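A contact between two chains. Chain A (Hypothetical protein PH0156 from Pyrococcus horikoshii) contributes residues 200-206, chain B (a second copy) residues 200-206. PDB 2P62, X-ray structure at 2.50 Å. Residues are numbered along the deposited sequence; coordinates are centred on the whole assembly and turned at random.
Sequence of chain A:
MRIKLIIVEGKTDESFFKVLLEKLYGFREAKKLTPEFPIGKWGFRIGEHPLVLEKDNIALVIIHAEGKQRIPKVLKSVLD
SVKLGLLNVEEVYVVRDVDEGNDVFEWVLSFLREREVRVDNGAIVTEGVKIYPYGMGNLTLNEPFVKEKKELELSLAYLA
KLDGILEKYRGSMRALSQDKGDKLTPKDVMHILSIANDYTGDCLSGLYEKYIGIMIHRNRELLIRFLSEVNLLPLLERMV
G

Chain A (200-206) TGDCLSG
Chain B 200-206: TGDCLSG

Two copies of one seven-residue stretch, loop then the start of a helix, meet about a near-twofold axis, with C203(A) and C203(B) at the center. C203(A) CA and C203(B) CA lie 4.0 Å apart, forming a single beta bridge, and a disulfide joins C203(A) SG to C203(B) SG at 2.0 Å with chi3 of 95°. Both cysteines are extended (phi/psi -107/142 in A, -113/139 in B) with chi1 m, near -46°; their CA-to-CB bonds point sideways to the partner stretch.

The rule of the contact is that each D202 serves the backbone NH groups of L204 and S205 of the partner, where its chain enters the helix. D202 has phi/psi near -82/-40, chi1 t at 177°, and chi2 of 36° in A and 25° in B, so its carboxylate reaches across although CA-to-CB points sideways. The backbone acceptor comes first: L204(B) N donates to D202(A) O at 2.9 Å, and L204(A) N to D202(B) O at 2.8 Å, both nearly linear at 168-169°. The same carbonyls receive CA-H...O contacts, C203(B) CA to D202(A) O and C203(A) CA to D202(B) O, each 3.3 Å.

The carboxylate then meets the next residue, OD1 taking its backbone NH in both copies. S205(B) N donates to D202(A) OD1 and S205(A) N to D202(B) OD1, each 2.7 Å but more bent, at 144° and 150°. S205(B) OG donates to D202(A) OD2 at 2.9 Å; S205(A) OG lies 3.0 Å from D202(B) OD2. Serine chi1 p (60-63°) places the hydroxyl there.

After the extended C203, phi/psi returns to helical values at L204 (near -63/-32; chi1 m, chi2 t) and stays there through S205 and G206. Within each chain G206 N donates to C203 O, at 2.9 Å in B and weakly at 3.1 Å in A. G201, near -70/169, precedes D202; the CA-to-CB bond of T200 (chi1 p) points away, and the residue makes no contact.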

# COMPACT_ATOMS: atom_id res chain seq x y z
N THR A 200 -4.07 6.24 -9.67
CA THR A 200 -5.26 5.89 -8.91
C THR A 200 -5.03 4.81 -7.86
O THR A 200 -5.90 4.55 -7.02
CB THR A 200 -6.37 5.40 -9.83
OG1 THR A 200 -5.91 4.25 -10.53
CG2 THR A 200 -6.74 6.48 -10.84
N GLY A 201 -3.86 4.19 -7.89
CA GLY A 201 -3.58 3.12 -6.94
C GLY A 201 -3.54 3.57 -5.50
O GLY A 201 -3.54 4.76 -5.20
N ASP A 202 -3.49 2.60 -4.59
CA ASP A 202 -3.44 2.88 -3.16
C ASP A 202 -2.02 3.20 -2.65
O ASP A 202 -1.82 4.10 -1.83
CB ASP A 202 -4.00 1.68 -2.39
CG ASP A 202 -3.92 1.85 -0.89
OD1 ASP A 202 -4.10 2.99 -0.41
OD2 ASP A 202 -3.69 0.84 -0.18
N CYS A 203 -1.04 2.46 -3.15
CA CYS A 203 0.32 2.65 -2.69
C CYS A 203 1.28 3.34 -3.66
O CYS A 203 1.24 3.13 -4.87
CB CYS A 203 0.91 1.31 -2.25
SG CYS A 203 -0.21 0.30 -1.22
N LEU A 204 2.14 4.16 -3.09
CA LEU A 204 3.13 4.88 -3.86
C LEU A 204 4.10 3.88 -4.48
O LEU A 204 4.63 4.10 -5.56
CB LEU A 204 3.88 5.87 -2.97
CG LEU A 204 3.06 7.04 -2.41
CD1 LEU A 204 3.90 7.78 -1.40
CD2 LEU A 204 2.61 7.96 -3.54
N SER A 205 4.34 2.77 -3.77
CA SER A 205 5.24 1.75 -4.27
C SER A 205 4.77 1.29 -5.64
O SER A 205 5.57 1.04 -6.53
CB SER A 205 5.29 0.56 -3.30
OG SER A 205 4.02 -0.04 -3.14
N GLY A 206 3.45 1.19 -5.80
CA GLY A 206 2.89 0.76 -7.08
C GLY A 206 3.12 1.80 -8.16
O GLY A 206 3.25 1.47 -9.34
N THR B 200 3.75 9.92 5.97
CA THR B 200 4.95 9.35 5.37
C THR B 200 4.80 7.89 4.95
O THR B 200 5.76 7.25 4.53
CB THR B 200 6.15 9.46 6.33
OG1 THR B 200 5.84 8.75 7.53
CG2 THR B 200 6.43 10.92 6.68
N GLY B 201 3.58 7.36 5.05
CA GLY B 201 3.35 5.98 4.69
C GLY B 201 3.29 5.75 3.19
O GLY B 201 3.19 6.69 2.40
N ASP B 202 3.35 4.48 2.81
CA ASP B 202 3.30 4.09 1.41
C ASP B 202 1.88 4.04 0.84
O ASP B 202 1.66 4.45 -0.30
CB ASP B 202 3.98 2.71 1.27
CG ASP B 202 3.92 2.15 -0.16
OD1 ASP B 202 3.82 2.92 -1.14
OD2 ASP B 202 4.01 0.91 -0.30
N CYS B 203 0.92 3.59 1.63
CA CYS B 203 -0.45 3.47 1.14
C CYS B 203 -1.50 4.41 1.73
O CYS B 203 -1.53 4.66 2.94
CB CYS B 203 -0.92 2.02 1.28
SG CYS B 203 0.24 0.72 0.72
N LEU B 204 -2.38 4.91 0.86
CA LEU B 204 -3.45 5.81 1.27
C LEU B 204 -4.36 5.09 2.27
O LEU B 204 -4.91 5.71 3.19
CB LEU B 204 -4.27 6.26 0.05
CG LEU B 204 -3.46 7.08 -0.96
CD1 LEU B 204 -4.25 7.28 -2.25
CD2 LEU B 204 -3.11 8.42 -0.34
N SER B 205 -4.50 3.78 2.10
CA SER B 205 -5.33 3.02 3.02
C SER B 205 -4.78 3.19 4.44
O SER B 205 -5.55 3.25 5.40
CB SER B 205 -5.36 1.54 2.62
OG SER B 205 -4.09 0.94 2.69
N GLY B 206 -3.46 3.30 4.57
CA GLY B 206 -2.87 3.47 5.89
C GLY B 206 -3.21 4.83 6.47
O GLY B 206 -3.46 4.98 7.67